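Local coordinates for MaoC family protein (Mycobacterium tuberculosis H37Rv, PDB 3KHP) that probably catalyses the reversible dehydration of (3R)-3-hydroxyacyl thioesters to enoyl thioesters, as in the hydratase 2 branch of the MaoC family, at residues Ser103-Arg107 with Leu232-Gly236; Leu211-Pro215 with Phe224-His230; Thr45-Ile50 with Phe61-Asn65; Ala178-Pro182 with Ala283-Thr287. All blocks are in the same frame, centred on the assembly; numbering follows the deposited sequence.

Interaction 1: residues Ser103-Arg107 with Leu232-Gly236; sequences SQGIR and LCTYG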
# COMPACT_ATOMS: atom_id res chain seq x y z
N SER A 103 0.00 18.62 -16.22
CA SER A 103 -0.30 17.42 -16.99
C SER A 103 0.72 16.35 -16.77
O SER A 103 1.83 16.65 -16.41
CB SER A 103 -0.34 17.73 -18.47
OG SER A 103 -1.49 18.46 -18.72
N GLN A 104 0.32 15.10 -16.99
CA GLN A 104 1.24 13.95 -16.98
C GLN A 104 1.01 13.05 -18.18
O GLN A 104 -0.12 12.70 -18.50
CB GLN A 104 1.04 13.12 -15.71
CG GLN A 104 1.96 11.91 -15.58
CD GLN A 104 3.38 12.35 -15.33
OE1 GLN A 104 3.62 13.25 -14.49
NE2 GLN A 104 4.35 11.72 -16.03
N GLY A 105 2.09 12.65 -18.84
CA GLY A 105 2.03 11.73 -19.96
C GLY A 105 2.98 10.60 -19.70
O GLY A 105 4.01 10.76 -19.00
N ILE A 106 2.63 9.41 -20.19
CA ILE A 106 3.54 8.32 -20.16
C ILE A 106 3.52 7.67 -21.53
O ILE A 106 2.55 7.74 -22.22
CB ILE A 106 3.21 7.29 -19.06
CG1 ILE A 106 1.91 6.57 -19.39
CG2 ILE A 106 3.15 7.93 -17.66
CD1 ILE A 106 1.59 5.50 -18.43
N ARG A 107 4.61 7.04 -21.94
CA ARG A 107 4.60 6.25 -23.17
C ARG A 107 5.40 5.00 -22.91
O ARG A 107 6.51 5.08 -22.38
CB ARG A 107 5.18 7.08 -24.34
CG ARG A 107 5.28 6.35 -25.64
CD ARG A 107 5.57 7.29 -26.85
NE ARG A 107 4.52 8.30 -26.99
CZ ARG A 107 3.44 8.17 -27.75
NH1 ARG A 107 3.23 7.07 -28.47
NH2 ARG A 107 2.54 9.15 -27.77
N LEU A 232 -1.58 11.64 -9.09
CA LEU A 232 -1.11 10.46 -9.79
C LEU A 232 -1.95 9.21 -9.45
O LEU A 232 -1.99 8.27 -10.25
CB LEU A 232 0.38 10.25 -9.55
CG LEU A 232 1.25 11.31 -10.27
CD1 LEU A 232 2.71 11.11 -9.93
CD2 LEU A 232 1.01 11.29 -11.84
N CYS A 233 -2.63 9.22 -8.29
CA CYS A 233 -3.47 8.09 -7.94
C CYS A 233 -4.71 8.12 -8.84
O CYS A 233 -5.03 7.12 -9.48
CB CYS A 233 -3.85 8.11 -6.48
SG CYS A 233 -4.90 6.74 -6.03
N THR A 234 -5.36 9.28 -8.93
CA THR A 234 -6.42 9.53 -9.88
C THR A 234 -6.04 9.10 -11.31
O THR A 234 -6.83 8.46 -12.01
CB THR A 234 -6.80 11.02 -9.89
OG1 THR A 234 -7.22 11.40 -8.57
CG2 THR A 234 -7.89 11.32 -10.81
N TYR A 235 -4.85 9.47 -11.72
CA TYR A 235 -4.33 9.12 -13.03
C TYR A 235 -4.20 7.59 -13.20
O TYR A 235 -4.59 7.04 -14.21
CB TYR A 235 -3.00 9.78 -13.18
CG TYR A 235 -2.25 9.63 -14.47
CD1 TYR A 235 -2.61 10.38 -15.60
CD2 TYR A 235 -1.10 8.86 -14.53
CE1 TYR A 235 -1.86 10.31 -16.78
CE2 TYR A 235 -0.37 8.78 -15.70
CZ TYR A 235 -0.74 9.52 -16.81
OH TYR A 235 0.05 9.48 -17.96
N GLY A 236 -3.70 6.92 -12.18
CA GLY A 236 -3.67 5.45 -12.17
C GLY A 236 -5.05 4.81 -12.20
O GLY A 236 -5.23 3.75 -12.80
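The hydroxyl of Tyr235 sits against the backbone of strand 103-107, where its hydrogen-bond partner is the carbonyl O of Ile257 on the neighbouring strand 254-261. Tyr235 OH also lies 3.3 Å from Gln104 O, without a hydrogen bond between them, and 3.4 Å from Ile106 N, where the angle is poor for one. The Tyr235 side chain extends away from its own backbone N (chi1 -177°), which carries the ring from the helix to the strand. Gln104 crosses it at about a right angle and lays its aliphatic part over one ring face, a CH-pi contact with CG 4.2 Å from the Tyr235 ring centroid. Ile106 comes from another direction, with CG2 at the ring edge, 4.1 Å from Tyr235 CE2. The contact belongs to the hot-dog core, in which the antiparallel sheet wraps around the long helix 231-245; the axes of segments 103-107 and 232-236 approach to 10.5 Å at 46°. One turn earlier on the helix, Leu232 CD2 meets Gln104 CG at 3.9 Å. The buried amide of Gln104 turns away from the tyrosine: NE2 donates to Gly105 O at 3.1 Å, from above the carbonyl plane, and OE1 bonds to Thr158 OG1.

Interaction 2: residues Leu211-Pro215 with Phe224-His230; sequences LHSDP and FPKPILH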
# COMPACT_ATOMS: atom_id res chain seq x y z
N LEU A 211 -0.02 16.46 2.53
CA LEU A 211 -1.23 16.95 1.89
C LEU A 211 -2.26 15.79 1.67
O LEU A 211 -3.46 16.00 1.69
CB LEU A 211 -0.81 17.56 0.57
CG LEU A 211 -1.83 18.02 -0.46
CD1 LEU A 211 -2.76 19.04 0.16
CD2 LEU A 211 -1.03 18.58 -1.65
N HIS A 212 -1.78 14.58 1.46
CA HIS A 212 -2.65 13.47 1.15
C HIS A 212 -2.99 12.59 2.34
O HIS A 212 -3.84 11.72 2.20
CB HIS A 212 -2.04 12.61 0.02
CG HIS A 212 -1.51 13.41 -1.11
ND1 HIS A 212 -2.32 14.13 -1.96
CD2 HIS A 212 -0.25 13.63 -1.53
CE1 HIS A 212 -1.58 14.75 -2.86
NE2 HIS A 212 -0.31 14.48 -2.62
N SER A 213 -2.34 12.80 3.50
CA SER A 213 -2.46 11.88 4.64
C SER A 213 -2.74 12.47 6.03
O SER A 213 -3.17 11.74 6.94
CB SER A 213 -1.21 11.03 4.71
OG SER A 213 -0.07 11.83 4.94
N ASP A 214 -2.53 13.78 6.20
CA ASP A 214 -2.67 14.45 7.49
C ASP A 214 -3.69 15.54 7.39
O ASP A 214 -3.49 16.51 6.71
CB ASP A 214 -1.34 15.06 7.87
CG ASP A 214 -1.37 15.70 9.23
OD1 ASP A 214 -2.35 15.52 10.02
OD2 ASP A 214 -0.40 16.39 9.52
N PRO A 215 -4.82 15.39 8.07
CA PRO A 215 -5.87 16.40 8.00
C PRO A 215 -5.37 17.74 8.53
O PRO A 215 -5.77 18.79 8.02
CB PRO A 215 -6.96 15.88 8.91
CG PRO A 215 -6.59 14.47 9.28
CD PRO A 215 -5.20 14.19 8.84
N PHE A 224 -7.75 22.70 2.58
CA PHE A 224 -8.76 21.74 2.19
C PHE A 224 -9.48 21.17 3.41
O PHE A 224 -8.88 20.99 4.48
CB PHE A 224 -8.13 20.54 1.45
CG PHE A 224 -7.53 20.87 0.11
CD1 PHE A 224 -8.34 21.11 -0.98
CD2 PHE A 224 -6.18 20.89 -0.06
CE1 PHE A 224 -7.78 21.40 -2.22
CE2 PHE A 224 -5.61 21.17 -1.27
CZ PHE A 224 -6.40 21.42 -2.36
N PRO A 225 -10.75 20.81 3.25
CA PRO A 225 -11.51 20.27 4.37
C PRO A 225 -10.91 18.99 4.90
O PRO A 225 -11.02 18.67 6.12
CB PRO A 225 -12.90 19.97 3.76
CG PRO A 225 -12.97 20.82 2.52
CD PRO A 225 -11.56 20.97 2.03
N LYS A 226 -10.33 18.23 3.96
CA LYS A 226 -9.64 17.01 4.24
C LYS A 226 -8.52 16.71 3.23
O LYS A 226 -8.40 17.32 2.17
CB LYS A 226 -10.65 15.87 4.34
CG LYS A 226 -12.01 16.15 3.72
CD LYS A 226 -12.99 14.95 3.92
CE LYS A 226 -14.13 14.95 2.85
NZ LYS A 226 -14.92 16.25 2.77
N PRO A 227 -7.64 15.78 3.58
CA PRO A 227 -6.55 15.51 2.65
C PRO A 227 -7.07 15.12 1.27
O PRO A 227 -8.12 14.51 1.15
CB PRO A 227 -5.81 14.36 3.31
CG PRO A 227 -6.24 14.37 4.73
CD PRO A 227 -7.60 14.93 4.78
N ILE A 228 -6.34 15.49 0.21
CA ILE A 228 -6.79 15.21 -1.12
C ILE A 228 -6.07 13.97 -1.60
O ILE A 228 -4.98 13.66 -1.15
CB ILE A 228 -6.57 16.40 -2.08
CG1 ILE A 228 -5.07 16.65 -2.29
CG2 ILE A 228 -7.26 17.64 -1.55
CD1 ILE A 228 -4.74 17.82 -3.24
N LEU A 229 -6.71 13.21 -2.48
CA LEU A 229 -6.05 12.09 -3.10
C LEU A 229 -4.92 12.59 -4.00
O LEU A 229 -5.04 13.63 -4.67
CB LEU A 229 -7.07 11.30 -3.92
CG LEU A 229 -6.61 9.93 -4.39
CD1 LEU A 229 -6.35 8.99 -3.18
CD2 LEU A 229 -7.60 9.35 -5.35
N HIS A 230 -3.84 11.84 -4.06
CA HIS A 230 -2.72 12.14 -4.98
C HIS A 230 -3.25 12.22 -6.39
O HIS A 230 -3.99 11.32 -6.80
CB HIS A 230 -1.70 11.02 -5.00
CG HIS A 230 -1.04 10.73 -3.69
ND1 HIS A 230 -1.70 10.18 -2.61
CD2 HIS A 230 0.27 10.81 -3.33
CE1 HIS A 230 -0.83 9.95 -1.64
NE2 HIS A 230 0.37 10.33 -2.04
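The two loops on either side of helix 215-220 run close together, with His212 CA and Pro227 CA 4.6 Å apart, and Ile228 N donates to Leu211 O over 3.3 Å. A second bond joins side chain to backbone: His212 ND1 donates to Ile228 O at 2.8 Å with an angle of 152°, the oxygen lying in the imidazole plane but the donor sitting above the plane of the carbonyl. That bond helps to fix the rotation of the His212 ring. With CG of His212 anti to the carbonyl carbon (chi1 -46°), it sets the ring's broad face against His230, in a stack with centroids 3.8 Å apart and planes at 21°. Leu211 CG lies over the opposite face of His212, towards its rim. The stretch from Asp207 to His212 reads Asp-Arg-Asn-Pro-Leu-His, the signature of the hydratase 2 motif in R-specific hydratases, so the stacked histidines lie in what is probably the active-site region. His230 is the N-cap residue of helix 231-245, and its NE2 bonds to Asp207 O. Beside the histidine pair the side chains meet through apolar atoms. The branch of Leu211 meets the side chain of Ile228, with CG 4.0 Å from Ile228 CG1, while its CD1 touches Phe224 CE2 at 3.8 Å. Pro227 fills the bend of the first loop: its CB is 3.5 Å from His212 C, and its CG faces the ring of Pro215. Next to this, Asp214 caps helix 215-220 through OD1 to Trp216 N, and its OD2 accepts from His67 N of the second subunit.

Interaction 3: residues Thr45-Ile50 with Phe61-Asn65; sequences TLLYAI and FTTEN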
# COMPACT_ATOMS: atom_id res chain seq x y z
N THR A 45 4.96 -3.54 -7.34
CA THR A 45 4.03 -3.35 -8.46
C THR A 45 2.65 -3.81 -8.00
O THR A 45 1.65 -3.23 -8.37
CB THR A 45 4.48 -4.06 -9.74
OG1 THR A 45 5.05 -5.33 -9.41
CG2 THR A 45 5.54 -3.23 -10.51
N LEU A 46 2.63 -4.83 -7.14
CA LEU A 46 1.41 -5.24 -6.48
C LEU A 46 0.88 -4.10 -5.59
O LEU A 46 -0.29 -3.72 -5.69
CB LEU A 46 1.66 -6.49 -5.62
CG LEU A 46 1.96 -7.79 -6.40
CD1 LEU A 46 2.54 -8.84 -5.49
CD2 LEU A 46 0.74 -8.30 -7.20
N LEU A 47 1.75 -3.55 -4.74
CA LEU A 47 1.35 -2.47 -3.84
C LEU A 47 0.82 -1.26 -4.59
O LEU A 47 -0.12 -0.58 -4.11
CB LEU A 47 2.54 -2.05 -2.96
CG LEU A 47 2.23 -1.00 -1.89
CD1 LEU A 47 0.99 -1.34 -1.10
CD2 LEU A 47 3.43 -0.80 -0.94
N TYR A 48 1.41 -0.97 -5.75
CA TYR A 48 1.01 0.17 -6.59
C TYR A 48 -0.38 -0.12 -7.11
O TYR A 48 -1.26 0.74 -7.04
CB TYR A 48 1.99 0.38 -7.76
CG TYR A 48 1.50 1.41 -8.76
CD1 TYR A 48 1.71 2.76 -8.57
CD2 TYR A 48 0.82 1.03 -9.90
CE1 TYR A 48 1.20 3.71 -9.43
CE2 TYR A 48 0.33 1.99 -10.79
CZ TYR A 48 0.55 3.32 -10.56
OH TYR A 48 0.11 4.26 -11.43
N ALA A 49 -0.58 -1.30 -7.68
CA ALA A 49 -1.90 -1.70 -8.17
C ALA A 49 -2.99 -1.48 -7.10
O ALA A 49 -4.01 -0.90 -7.38
CB ALA A 49 -1.91 -3.18 -8.62
N ILE A 50 -2.79 -1.98 -5.88
CA ILE A 50 -3.79 -1.80 -4.82
C ILE A 50 -3.90 -0.31 -4.53
O ILE A 50 -4.97 0.19 -4.34
CB ILE A 50 -3.42 -2.57 -3.55
CG1 ILE A 50 -3.54 -4.08 -3.80
CG2 ILE A 50 -4.30 -2.17 -2.38
CD1 ILE A 50 -2.66 -4.93 -2.79
N PHE A 61 -3.41 -8.01 -11.64
CA PHE A 61 -2.70 -6.82 -11.12
C PHE A 61 -2.41 -6.89 -9.64
O PHE A 61 -1.43 -6.28 -9.19
CB PHE A 61 -3.49 -5.56 -11.46
CG PHE A 61 -3.70 -5.40 -12.93
CD1 PHE A 61 -2.63 -5.17 -13.77
CD2 PHE A 61 -4.93 -5.52 -13.48
CE1 PHE A 61 -2.81 -5.05 -15.16
CE2 PHE A 61 -5.11 -5.40 -14.85
CZ PHE A 61 -4.05 -5.19 -15.68
N THR A 62 -3.19 -7.68 -8.88
CA THR A 62 -3.01 -7.76 -7.42
C THR A 62 -2.42 -9.08 -6.86
O THR A 62 -2.24 -9.23 -5.65
CB THR A 62 -4.33 -7.47 -6.77
OG1 THR A 62 -5.34 -8.33 -7.34
CG2 THR A 62 -4.71 -6.01 -7.06
N THR A 63 -2.10 -10.02 -7.74
CA THR A 63 -1.47 -11.25 -7.34
C THR A 63 -0.45 -11.73 -8.38
O THR A 63 -0.61 -11.50 -9.60
CB THR A 63 -2.48 -12.41 -7.12
OG1 THR A 63 -3.11 -12.78 -8.38
CG2 THR A 63 -3.53 -12.04 -6.05
N GLU A 64 0.56 -12.43 -7.87
CA GLU A 64 1.62 -12.99 -8.69
C GLU A 64 1.60 -14.50 -8.85
O GLU A 64 2.31 -15.03 -9.72
CB GLU A 64 2.97 -12.60 -8.12
CG GLU A 64 3.51 -13.44 -7.01
CD GLU A 64 2.78 -13.26 -5.69
OE1 GLU A 64 1.69 -12.65 -5.64
OE2 GLU A 64 3.32 -13.76 -4.69
N ASN A 65 0.85 -15.19 -7.98
CA ASN A 65 0.89 -16.66 -7.89
C ASN A 65 -0.48 -17.31 -7.96
O ASN A 65 -0.66 -18.41 -7.45
CB ASN A 65 1.64 -17.13 -6.63
CG ASN A 65 1.04 -16.63 -5.36
OD1 ASN A 65 0.12 -15.77 -5.35
ND2 ASN A 65 1.55 -17.15 -4.24
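Leu46 makes the largest share of the contact with the 61-65 segment, with both methyls in use. Its CG, anti to the carbonyl carbon (chi1 -69°), swings the branch over the point where helix 59-62 ends, and Leu46 CD2 rests on the peptide between Thr62 and Thr63, 3.3 Å from Thr62 C and 3.4 Å from Thr63 N. Leu46 CD1 stands 3.9 Å from Glu64 OE1, the two side chains crossing at about a right angle. One turn on, Ala49 faces the partner squarely. The small Ala49 CB lets the backbones come close, lying 3.2 Å from Phe61 O and 4.0 Å from Phe61 CB, while the phenyl group of Phe61 leads off towards Gln72. Ile50 follows at the end of the segment, where CG1 meets Thr62 CG2 at 4.0 Å, the two side chains crossing at roughly ninety degrees. The short helix 59-62 is thus packed beside helix 42-51, a local pair within the N-terminal hydratase 2 region and at the dimer interface, where Thr62 and Thr63 also touch Leu200 of the second subunit. No hydrogen bond joins the two segments. Thr62 OG1 bonds to Gly55 O, and Glu64 forms salt bridges with Arg203 and Arg208 of the second subunit. Leu46 CD2 and Ala49 CB therefore pack on peptide atoms and Ile50 on the Thr62 methyl, while the Glu64 carboxylate is paired across the subunit boundary, which probably favours its ionised form.

Interaction 4: residues Ala178-Pro182 with Ala283-Thr287; sequences APEFP and AVFRT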
# COMPACT_ATOMS: atom_id res chain seq x y z
N ALA A 178 -4.96 21.16 -27.49
CA ALA A 178 -5.82 20.30 -26.69
C ALA A 178 -6.44 19.25 -27.63
O ALA A 178 -6.65 19.54 -28.81
CB ALA A 178 -6.92 21.11 -26.02
N PRO A 179 -6.71 18.03 -27.12
CA PRO A 179 -7.36 17.03 -27.97
C PRO A 179 -8.78 17.42 -28.31
O PRO A 179 -9.46 18.07 -27.51
CB PRO A 179 -7.34 15.76 -27.11
CG PRO A 179 -6.32 16.00 -26.06
CD PRO A 179 -6.37 17.48 -25.80
N GLU A 180 -9.21 17.00 -29.49
CA GLU A 180 -10.56 17.19 -30.01
C GLU A 180 -11.47 16.13 -29.36
O GLU A 180 -11.18 14.93 -29.42
CB GLU A 180 -10.55 17.02 -31.55
CG GLU A 180 -11.83 17.46 -32.34
CD GLU A 180 -12.06 16.68 -33.67
OE1 GLU A 180 -13.21 16.68 -34.18
OE2 GLU A 180 -11.11 16.08 -34.23
N PHE A 181 -12.53 16.60 -28.73
CA PHE A 181 -13.54 15.74 -28.16
C PHE A 181 -14.73 15.76 -29.09
O PHE A 181 -15.34 16.81 -29.26
CB PHE A 181 -13.96 16.19 -26.76
CG PHE A 181 -12.99 15.76 -25.70
CD1 PHE A 181 -13.14 14.54 -25.06
CD2 PHE A 181 -11.90 16.55 -25.38
CE1 PHE A 181 -12.24 14.14 -24.09
CE2 PHE A 181 -11.00 16.14 -24.41
CZ PHE A 181 -11.17 14.93 -23.78
N PRO A 182 -15.07 14.60 -29.68
CA PRO A 182 -16.21 14.50 -30.57
C PRO A 182 -17.46 15.04 -29.93
O PRO A 182 -17.63 14.91 -28.71
CB PRO A 182 -16.36 12.99 -30.78
CG PRO A 182 -14.99 12.45 -30.58
CD PRO A 182 -14.37 13.32 -29.53
N ALA A 283 -7.87 7.21 -28.61
CA ALA A 283 -9.08 7.65 -27.96
C ALA A 283 -8.79 8.90 -27.16
O ALA A 283 -7.63 9.22 -26.92
CB ALA A 283 -9.62 6.54 -27.06
N VAL A 284 -9.86 9.56 -26.72
CA VAL A 284 -9.76 10.68 -25.83
C VAL A 284 -10.64 10.42 -24.63
O VAL A 284 -11.56 9.60 -24.72
CB VAL A 284 -10.12 12.03 -26.52
CG1 VAL A 284 -9.10 12.35 -27.59
CG2 VAL A 284 -11.55 12.03 -27.09
N PHE A 285 -10.38 11.10 -23.52
CA PHE A 285 -11.16 10.88 -22.31
C PHE A 285 -11.15 12.02 -21.31
O PHE A 285 -10.32 12.91 -21.35
CB PHE A 285 -10.70 9.59 -21.60
CG PHE A 285 -9.38 9.72 -20.88
CD1 PHE A 285 -9.35 10.03 -19.53
CD2 PHE A 285 -8.18 9.57 -21.56
CE1 PHE A 285 -8.13 10.16 -18.85
CE2 PHE A 285 -6.98 9.70 -20.90
CZ PHE A 285 -6.94 10.00 -19.54
N ARG A 286 -12.10 11.95 -20.39
CA ARG A 286 -12.06 12.72 -19.17
C ARG A 286 -12.37 11.81 -18.02
O ARG A 286 -13.03 10.79 -18.19
CB ARG A 286 -13.09 13.83 -19.16
CG ARG A 286 -12.87 14.88 -20.18
CD ARG A 286 -13.77 16.11 -19.92
NE ARG A 286 -14.93 16.11 -20.78
CZ ARG A 286 -15.02 16.74 -21.96
NH1 ARG A 286 -14.02 17.47 -22.45
NH2 ARG A 286 -16.14 16.62 -22.65
N THR A 287 -11.92 12.23 -16.84
CA THR A 287 -12.39 11.64 -15.59
C THR A 287 -13.10 12.70 -14.77
O THR A 287 -12.63 13.81 -14.71
CB THR A 287 -11.23 11.02 -14.86
OG1 THR A 287 -10.59 10.10 -15.75
CG2 THR A 287 -11.69 10.31 -13.62
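Phe181 projects from the loop over strand 282-289 and carries most of the contact. From CB, the bond to CG lies anti to the carbonyl carbon (chi1 -80°), which brings the ring between two residues of the strand. Arg286 NH1 stands over the centre of the ring, 3.7 Å from Phe181 CD2 and similarly close to CG and CE2. Phe181 CD1 meets the Val284 CG2 methyl at 3.6 Å. Further out, Phe181 CE1 and CZ meet the Phe285 backbone edge-on, Phe181 CZ coming to 3.3 Å from Phe285 O. The two faces are therefore filled by alternate strand residues. Over one, the guanidinium of Arg286 lies nearly flat, Arg286 CZ 4.3 Å from the Phe181 ring centroid and the planes 27° apart, a cation-pi stack. Over the opposite face, Val284 CB makes a CH-pi contact, 4.2 Å from the Phe181 ring centroid. The Val284 methyls also meet two prolines, CG1 touching Pro179 CB and CG2 touching Pro182 CD, both at 3.9 Å. Phe285, between Val284 and Arg286 in sequence, points its side chain to the other side of the sheet, onto Ala238 and Leu242 of the hot-dog helix 231-245, so this loop covers the outer surface of the sheet. Trp276 adds an edge-to-face contact to Phe181. With no hydrogen bond between the segments, the loop is held by apolar packing and by cation-pi attraction; the ion pair of Arg286 with Asp302 is long and weak, and the ring is probably the closer partner of the guanidinium.

Interaction 1 is the deepest, at the middle of the chain, and interaction 4 lies about 15 Å from it between centres, on the outer surface of the same sheet; the two cross along the chain. One mixes an aromatic ring with strand backbone, the other stacks a ring on a cation at a partly exposed surface. Interaction 2, nested within the loops closed by both, leads into the same helix that interaction 1 packs on the sheet, and touches interaction 1, Leu229 against Thr234. It alone has hydrogen bonds across its segments. Interaction 3 is buried and sets aliphatic side chains on backbone atoms, and like interaction 2 it touches the second subunit, although within one chain they stay about 9 Å apart at their nearest atoms.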